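Local structure of HI1317 (Haemophilus influenzae, 1JOV) at residues A[24-29]-A[106-111]; A[10-15]-A[101-106]; A[185-190]-A[227-232]. The protein probably catalyses the interconversion of the alpha and beta anomers of D-glucose 6-phosphate, as a member of the glucose-6-phosphate 1-epimerase family. All coordinates share one frame; numbering follows the deposited sequence. Where two conformers were deposited one is given.

Contact 1 of 3, residues A[24-29]-A[106-111]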
# COMPACT_ATOMS: atom_id res chain seq x y z
N LEU A 24 -13.90 6.07 2.03
CA LEU A 24 -14.67 6.09 0.85
C LEU A 24 -14.90 4.70 0.35
O LEU A 24 -13.93 3.89 0.28
CB LEU A 24 -13.93 6.84 -0.27
CG LEU A 24 -13.87 8.28 -0.14
CD1 LEU A 24 -12.84 8.88 -1.13
CD2 LEU A 24 -15.25 8.81 -0.49
N HIS A 25 -16.14 4.43 -0.08
CA HIS A 25 -16.46 3.18 -0.74
C HIS A 25 -16.81 3.43 -2.23
O HIS A 25 -17.72 4.18 -2.55
CB HIS A 25 -17.71 2.53 -0.14
CG HIS A 25 -17.57 2.04 1.31
ND1 HIS A 25 -18.29 0.99 1.81
CD2 HIS A 25 -16.77 2.49 2.30
CE1 HIS A 25 -17.96 0.77 3.07
NE2 HIS A 25 -17.04 1.68 3.39
N LEU A 26 -16.08 2.80 -3.15
CA LEU A 26 -16.34 2.89 -4.57
C LEU A 26 -16.92 1.53 -5.07
O LEU A 26 -16.36 0.45 -4.77
CB LEU A 26 -14.99 3.04 -5.20
CG LEU A 26 -15.13 3.09 -6.71
CD1 LEU A 26 -15.91 4.31 -7.20
CD2 LEU A 26 -13.72 3.01 -7.38
N LYS A 27 -18.06 1.58 -5.78
CA LYS A 27 -18.62 0.39 -6.45
C LYS A 27 -18.97 0.76 -7.87
O LYS A 27 -19.88 1.58 -8.09
CB LYS A 27 -19.86 -0.11 -5.74
CG LYS A 27 -19.50 -0.77 -4.46
CD LYS A 27 -20.75 -1.40 -3.77
CE LYS A 27 -20.40 -2.01 -2.40
NZ LYS A 27 -19.46 -1.15 -1.60
N HIS A 28 -18.22 0.21 -8.80
CA HIS A 28 -18.28 0.67 -10.18
C HIS A 28 -18.09 -0.47 -11.10
O HIS A 28 -17.81 -1.54 -10.65
CB HIS A 28 -17.14 1.65 -10.37
CG HIS A 28 -17.05 2.25 -11.76
ND1 HIS A 28 -17.63 3.45 -12.06
CD2 HIS A 28 -16.33 1.91 -12.84
CE1 HIS A 28 -17.33 3.80 -13.30
NE2 HIS A 28 -16.52 2.89 -13.79
N ALA A 29 -18.37 -0.25 -12.37
CA ALA A 29 -18.12 -1.33 -13.32
C ALA A 29 -16.73 -1.88 -13.18
O ALA A 29 -16.52 -3.10 -13.27
CB ALA A 29 -18.33 -0.83 -14.71
N HIS A 106 -15.10 3.62 -18.11
CA HIS A 106 -14.15 2.54 -17.81
C HIS A 106 -13.08 2.91 -16.81
O HIS A 106 -12.05 2.27 -16.79
CB HIS A 106 -13.41 2.06 -19.08
CG HIS A 106 -14.32 1.47 -20.10
ND1 HIS A 106 -14.94 0.25 -19.91
CD2 HIS A 106 -14.75 1.94 -21.28
CE1 HIS A 106 -15.70 -0.01 -20.96
NE2 HIS A 106 -15.60 1.00 -21.80
N LYS A 107 -13.29 3.97 -16.06
CA LYS A 107 -12.18 4.45 -15.22
C LYS A 107 -12.63 5.41 -14.13
O LYS A 107 -13.56 6.22 -14.30
CB LYS A 107 -11.18 5.17 -16.11
CG LYS A 107 -9.97 5.76 -15.38
CD LYS A 107 -9.30 6.87 -16.19
CE LYS A 107 -8.29 6.28 -17.16
NZ LYS A 107 -7.52 7.34 -17.91
N VAL A 108 -11.92 5.31 -13.04
CA VAL A 108 -12.23 6.19 -11.93
C VAL A 108 -10.96 6.79 -11.39
O VAL A 108 -10.00 6.07 -11.12
CB VAL A 108 -12.97 5.44 -10.83
CG1 VAL A 108 -13.28 6.35 -9.66
CG2 VAL A 108 -14.27 4.86 -11.39
N ARG A 109 -10.99 8.10 -11.23
CA ARG A 109 -9.77 8.76 -10.67
C ARG A 109 -10.11 9.47 -9.38
O ARG A 109 -10.99 10.29 -9.38
CB ARG A 109 -9.21 9.78 -11.66
CG ARG A 109 -7.85 10.40 -11.13
CD ARG A 109 -7.20 11.45 -12.16
NE ARG A 109 -5.93 12.00 -11.61
CZ ARG A 109 -4.70 11.57 -11.90
NH1 ARG A 109 -4.52 10.64 -12.86
NH2 ARG A 109 -3.65 12.14 -11.28
N LEU A 110 -9.39 9.18 -8.24
CA LEU A 110 -9.60 9.91 -6.98
C LEU A 110 -8.26 10.57 -6.65
O LEU A 110 -7.19 9.93 -6.89
CB LEU A 110 -9.82 8.87 -5.87
CG LEU A 110 -11.08 7.99 -6.10
CD1 LEU A 110 -11.18 7.09 -4.78
CD2 LEU A 110 -12.35 8.78 -6.38
N GLU A 111 -8.32 11.79 -6.13
CA GLU A 111 -7.08 12.52 -5.71
C GLU A 111 -7.28 12.92 -4.28
O GLU A 111 -8.36 13.34 -3.91
CB GLU A 111 -6.76 13.80 -6.54
CG GLU A 111 -6.52 13.35 -7.99
CD GLU A 111 -6.12 14.51 -8.90
OE1 GLU A 111 -5.89 15.64 -8.38
OE2 GLU A 111 -6.04 14.30 -10.13
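H28 and V108 meet where strand segments 24-28 and 107-111 face each other from two different sheets, running nearly antiparallel (164°) with their axes 9.5 Å apart. That spacing is too wide for backbone pairing, so side chains make the contact. V108 CG2 sits over the centre of one face of the H28 imidazole, 3.6 Å from the ring centroid and 4° off the ring normal. This is a CH-pi contact. The two side chains run past one another, pointing opposite ways. The other methyl of V108, CG1, turns to L26. It meets both of that leucine's methyls, and the two side chains come tip to tip, with L26 CD2 at 4.1 Å from V108 CG1. Further along, L24 CD1 and L110 CD1 touch more loosely at 4.4 Å. F129 and L13 also pack on L26, so this row lies in the core between the sheets. H28 NE2 has a weak hydrogen bond to V105 O, at the turn leading into 107-111. The join between the sheets is therefore apolar here, with the H28 ring packed under a methyl on one face and held only weakly through its NE2.

Contact 2 of 3, residues A[10-15]-A[101-106]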
# COMPACT_ATOMS: atom_id res chain seq x y z
N THR A 10 -21.64 10.27 -5.06
CA THR A 10 -22.37 9.87 -6.29
C THR A 10 -22.98 8.52 -6.00
O THR A 10 -22.71 7.95 -4.94
CB THR A 10 -21.49 9.74 -7.56
OG1 THR A 10 -20.81 8.47 -7.52
CG2 THR A 10 -20.46 10.87 -7.62
N PRO A 11 -23.80 7.96 -6.90
CA PRO A 11 -24.36 6.62 -6.68
C PRO A 11 -23.28 5.57 -6.54
O PRO A 11 -23.56 4.57 -5.87
CB PRO A 11 -25.19 6.35 -7.97
CG PRO A 11 -25.56 7.73 -8.44
CD PRO A 11 -24.31 8.58 -8.15
N GLU A 12 -22.09 5.82 -7.10
CA GLU A 12 -21.02 4.85 -7.07
C GLU A 12 -19.97 5.14 -5.97
O GLU A 12 -19.11 4.29 -5.73
CB GLU A 12 -20.39 4.80 -8.46
CG GLU A 12 -21.46 4.26 -9.46
CD GLU A 12 -21.09 4.42 -10.89
OE1 GLU A 12 -20.61 5.52 -11.22
OE2 GLU A 12 -21.28 3.45 -11.67
N LEU A 13 -20.10 6.25 -5.24
CA LEU A 13 -19.01 6.67 -4.31
C LEU A 13 -19.61 7.19 -3.04
O LEU A 13 -20.26 8.26 -3.05
CB LEU A 13 -18.20 7.79 -4.92
CG LEU A 13 -16.88 8.13 -4.28
CD1 LEU A 13 -15.96 6.95 -4.17
CD2 LEU A 13 -16.23 9.24 -5.17
N HIS A 14 -19.38 6.50 -1.92
CA HIS A 14 -19.93 6.93 -0.68
C HIS A 14 -18.89 7.09 0.36
O HIS A 14 -17.86 6.43 0.31
CB HIS A 14 -20.97 5.92 -0.10
CG HIS A 14 -22.07 5.55 -1.05
ND1 HIS A 14 -23.38 5.98 -0.89
CD2 HIS A 14 -22.06 4.77 -2.15
CE1 HIS A 14 -24.11 5.50 -1.87
NE2 HIS A 14 -23.34 4.75 -2.64
N LEU A 15 -19.18 7.92 1.33
CA LEU A 15 -18.27 8.11 2.47
C LEU A 15 -18.94 7.47 3.67
O LEU A 15 -20.05 7.84 4.00
CB LEU A 15 -17.99 9.59 2.71
CG LEU A 15 -16.97 9.81 3.83
CD1 LEU A 15 -15.57 9.22 3.30
CD2 LEU A 15 -16.75 11.20 4.26
N TYR A 101 -12.60 13.89 -7.67
CA TYR A 101 -13.04 12.54 -8.09
C TYR A 101 -13.62 12.68 -9.53
O TYR A 101 -14.31 13.66 -9.82
CB TYR A 101 -14.02 11.93 -7.09
CG TYR A 101 -15.24 12.75 -6.76
CD1 TYR A 101 -15.24 13.71 -5.78
CD2 TYR A 101 -16.42 12.54 -7.49
CE1 TYR A 101 -16.44 14.44 -5.49
CE2 TYR A 101 -17.56 13.22 -7.22
CZ TYR A 101 -17.60 14.12 -6.25
OH TYR A 101 -18.78 14.80 -6.08
N TYR A 102 -13.18 11.79 -10.44
CA TYR A 102 -13.58 11.73 -11.85
C TYR A 102 -14.12 10.32 -12.08
O TYR A 102 -13.39 9.32 -11.98
CB TYR A 102 -12.46 12.03 -12.87
CG TYR A 102 -12.83 11.75 -14.33
CD1 TYR A 102 -13.57 12.68 -15.10
CD2 TYR A 102 -12.45 10.57 -14.96
CE1 TYR A 102 -13.92 12.42 -16.43
CE2 TYR A 102 -12.78 10.31 -16.29
CZ TYR A 102 -13.52 11.23 -17.02
OH TYR A 102 -13.87 10.95 -18.32
N ILE A 103 -15.35 10.26 -12.48
CA ILE A 103 -15.98 9.00 -12.81
C ILE A 103 -16.49 8.92 -14.24
O ILE A 103 -17.25 9.76 -14.69
CB ILE A 103 -17.12 8.76 -11.82
CG1 ILE A 103 -16.59 8.73 -10.40
CG2 ILE A 103 -17.86 7.47 -12.14
CD1 ILE A 103 -17.67 8.88 -9.36
N SER A 104 -16.03 7.84 -14.93
CA SER A 104 -16.47 7.58 -16.29
C SER A 104 -16.61 6.09 -16.56
O SER A 104 -16.26 5.26 -15.72
CB SER A 104 -15.49 8.18 -17.24
OG SER A 104 -14.34 7.39 -17.40
N VAL A 105 -17.10 5.74 -17.76
CA VAL A 105 -17.40 4.39 -18.05
C VAL A 105 -16.35 3.40 -17.70
O VAL A 105 -16.65 2.38 -17.12
CB VAL A 105 -17.75 4.26 -19.59
CG1 VAL A 105 -17.43 2.87 -20.07
CG2 VAL A 105 -19.17 4.60 -19.80
N HIS A 106 -15.10 3.62 -18.11
CA HIS A 106 -14.15 2.54 -17.81
C HIS A 106 -13.08 2.91 -16.81
O HIS A 106 -12.05 2.27 -16.79
CB HIS A 106 -13.41 2.06 -19.08
CG HIS A 106 -14.32 1.47 -20.10
ND1 HIS A 106 -14.94 0.25 -19.91
CD2 HIS A 106 -14.75 1.94 -21.28
CE1 HIS A 106 -15.70 -0.01 -20.96
NE2 HIS A 106 -15.60 1.00 -21.80
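A type I beta turn, T10 to L13, links strands 3-10 and 13-18 and packs on edge strand 97-104 of the facing sheet. T10 and I103 reach toward each other tip to tip. I103 CD1 lies 3.7 Å from T10 OG1 and about as close to T10 CG2. OG1 stands between the backbone N and the carbonyl carbon (chi1 80°). There it accepts a hydrogen bond from E12 N at 3.0 Å, which makes an ST turn inside the beta turn. OG1 thus holds E12 N, while both OG1 and CG2 touch the facing strand. T10 CG2 also meets Y101 CE2 at 3.8 Å, approaching the ring obliquely. The CB of L13 points toward 101-106. Its CD2 touches CB of Y101 at 4.0 Å and lies equally near CG and CD2 of that ring, with CD1 of I103 a little farther off. L110 and L26 close around L13, so this leucine is the buried part of an otherwise peripheral contact. At the far end of the turn's contact with I103, the side chains of E12 and I103 cross obliquely, and E12 OE1 comes to 3.5 Å from the methyl CG2 of I103.

Contact 3 of 3, residues A[185-190]-A[227-232]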
# COMPACT_ATOMS: atom_id res chain seq x y z
N ARG A 185 11.61 -16.08 -5.49
CA ARG A 185 11.85 -16.22 -4.07
C ARG A 185 10.56 -16.72 -3.50
O ARG A 185 9.50 -16.34 -3.99
CB ARG A 185 12.16 -14.87 -3.39
CG ARG A 185 12.45 -15.00 -1.92
CD ARG A 185 13.85 -14.46 -1.54
NE ARG A 185 14.14 -14.56 -0.12
CZ ARG A 185 14.52 -13.54 0.62
NH1 ARG A 185 14.61 -12.31 0.08
NH2 ARG A 185 14.81 -13.75 1.89
N HIS A 186 10.67 -17.54 -2.47
CA HIS A 186 9.52 -18.06 -1.77
C HIS A 186 9.77 -17.62 -0.35
O HIS A 186 10.89 -17.22 -0.03
CB HIS A 186 9.41 -19.58 -1.92
CG HIS A 186 10.34 -20.35 -1.03
ND1 HIS A 186 9.90 -21.38 -0.21
CD2 HIS A 186 11.67 -20.28 -0.84
CE1 HIS A 186 10.93 -21.88 0.45
NE2 HIS A 186 12.02 -21.23 0.08
N ILE A 187 8.73 -17.64 0.47
CA ILE A 187 8.79 -17.17 1.85
C ILE A 187 8.50 -18.31 2.79
O ILE A 187 7.39 -18.83 2.84
CB ILE A 187 7.70 -16.06 1.99
CG1 ILE A 187 7.75 -15.08 0.81
CG2 ILE A 187 7.77 -15.36 3.32
CD1 ILE A 187 8.81 -14.02 0.96
N SER A 188 9.48 -18.64 3.63
CA SER A 188 9.38 -19.77 4.52
C SER A 188 9.89 -19.37 5.85
O SER A 188 10.34 -20.21 6.62
CB SER A 188 10.29 -20.83 3.98
OG SER A 188 11.59 -20.32 3.82
N GLU A 189 9.84 -18.07 6.11
CA GLU A 189 10.34 -17.53 7.33
C GLU A 189 10.19 -16.02 7.30
O GLU A 189 9.80 -15.48 6.30
CB GLU A 189 11.79 -17.92 7.54
CG GLU A 189 12.73 -17.05 6.73
CD GLU A 189 14.16 -17.41 6.99
OE1 GLU A 189 14.65 -18.29 6.27
OE2 GLU A 189 14.77 -16.82 7.90
N ASN A 190 10.46 -15.38 8.41
CA ASN A 190 10.47 -13.90 8.55
C ASN A 190 11.44 -13.28 7.58
O ASN A 190 12.66 -13.52 7.67
CB ASN A 190 10.80 -13.48 9.95
CG ASN A 190 10.81 -12.01 10.16
OD1 ASN A 190 11.22 -11.57 11.24
ND2 ASN A 190 10.31 -11.23 9.17
N ASN A 227 7.42 -10.06 5.41
CA ASN A 227 6.40 -10.97 6.00
C ASN A 227 6.90 -11.24 7.40
O ASN A 227 8.04 -11.68 7.57
CB ASN A 227 6.17 -12.24 5.15
CG ASN A 227 5.01 -13.12 5.71
OD1 ASN A 227 5.13 -13.64 6.84
ND2 ASN A 227 3.87 -13.17 5.00
N PRO A 228 6.14 -10.88 8.41
CA PRO A 228 6.61 -10.94 9.79
C PRO A 228 6.69 -12.41 10.29
O PRO A 228 7.29 -12.69 11.34
CB PRO A 228 5.52 -10.18 10.56
CG PRO A 228 4.28 -10.36 9.75
CD PRO A 228 4.75 -10.42 8.34
N TRP A 229 6.02 -13.29 9.58
CA TRP A 229 6.05 -14.72 9.87
C TRP A 229 5.60 -14.92 11.33
O TRP A 229 4.44 -14.64 11.66
CB TRP A 229 7.45 -15.29 9.51
CG TRP A 229 7.51 -16.79 9.47
CD1 TRP A 229 7.93 -17.60 10.50
CD2 TRP A 229 7.14 -17.67 8.40
NE1 TRP A 229 7.84 -18.92 10.14
CE2 TRP A 229 7.40 -18.99 8.84
CE3 TRP A 229 6.64 -17.47 7.09
CZ2 TRP A 229 7.11 -20.09 8.09
CZ3 TRP A 229 6.40 -18.59 6.30
CH2 TRP A 229 6.63 -19.89 6.83
N HIS A 230 6.49 -15.36 12.24
CA HIS A 230 6.02 -15.60 13.62
C HIS A 230 6.11 -14.46 14.64
O HIS A 230 5.66 -14.61 15.77
CB HIS A 230 6.66 -16.85 14.21
CG HIS A 230 6.02 -18.11 13.74
ND1 HIS A 230 6.36 -19.34 14.24
CD2 HIS A 230 5.01 -18.32 12.86
CE1 HIS A 230 5.62 -20.27 13.67
NE2 HIS A 230 4.79 -19.68 12.82
N LYS A 231 6.71 -13.30 14.25
CA LYS A 231 6.84 -12.18 15.19
C LYS A 231 5.50 -11.61 15.51
O LYS A 231 4.65 -11.43 14.63
CB LYS A 231 7.66 -11.02 14.63
CG LYS A 231 9.13 -11.31 14.40
CD LYS A 231 9.83 -10.14 13.74
CE LYS A 231 10.65 -9.35 14.74
NZ LYS A 231 11.31 -8.18 14.11
N LYS A 232 5.28 -11.34 16.78
CA LYS A 232 4.02 -10.74 17.13
C LYS A 232 4.11 -9.34 16.48
O LYS A 232 5.17 -8.73 16.48
CB LYS A 232 3.87 -10.68 18.63
CG LYS A 232 3.00 -9.61 19.22
CD LYS A 232 3.20 -9.67 20.76
CE LYS A 232 1.91 -9.45 21.55
NZ LYS A 232 1.96 -10.07 22.92
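The indole of W229 lies against the backbone of S188 and E189, which covers one face of it. CA of E189 sits over the centre of the ring system, 3.5 Å from the centroid of the five-membered ring and 18° off its normal, in a CH-pi contact. S188 C lies over the same face toward the rim, 3.4 Å from W229 CH2. The carbonyl O of I187 and the N of N190 approach obliquely. The ring of Y241 also meets the indole, with the planes at about 50°. W229 NE1 in turn lies over the centre of one face of the H230 ring.

N190 makes the polar link. Its ND2 gives a weak, bent hydrogen bond to N227 O (2.8 Å, 127° at the hydrogen). The same carbonyl also receives a CA-H...O contact from N190 CA at 3.4 Å. On the other branch of the amide, OD1 lies 3.2 Å from K231 CD. Deeper in, I187 CG2 packs on N227 CB.

N227 shapes its own loop. Its OD1 accepts from W229 N at 2.9 Å, forming an Asx turn, while its ND2 is bound to Y241 O. A type II' beta turn follows from P228 to K231, closed by K231 N to P228 O. The side chain of P228 is about 8 Å from that of H150 and about 9 Å from that of E248, the predicted catalytic residues. The 227-232 turn thus probably lies near the active site, with the 185-190 loop packed on it, at the ends of neighbouring strands 191-196 and 222-227 in the aldose 1-epimerase fold.

In the fold
Contacts 1 and 2 form one patch, with centres 5 Å apart. Both join the five-stranded sheet of the N-terminal strands to the first two strands of the eight-stranded sheet. Neighbouring strands carry them: 13-18 and 21-28 on one side, 97-104 and 107-115 on the other. Their segments alternate along the chain, and they share H106. Contact 3 comes later in the sequence, on the opposite side of the chain's centre. It connects two loops of the seven-stranded sheet, and its centre is 33 Å from that of contact 1 and 38 Å from that of contact 2. The first two therefore pack sheets away from the predicted catalytic residues, while contact 3 is the one near them.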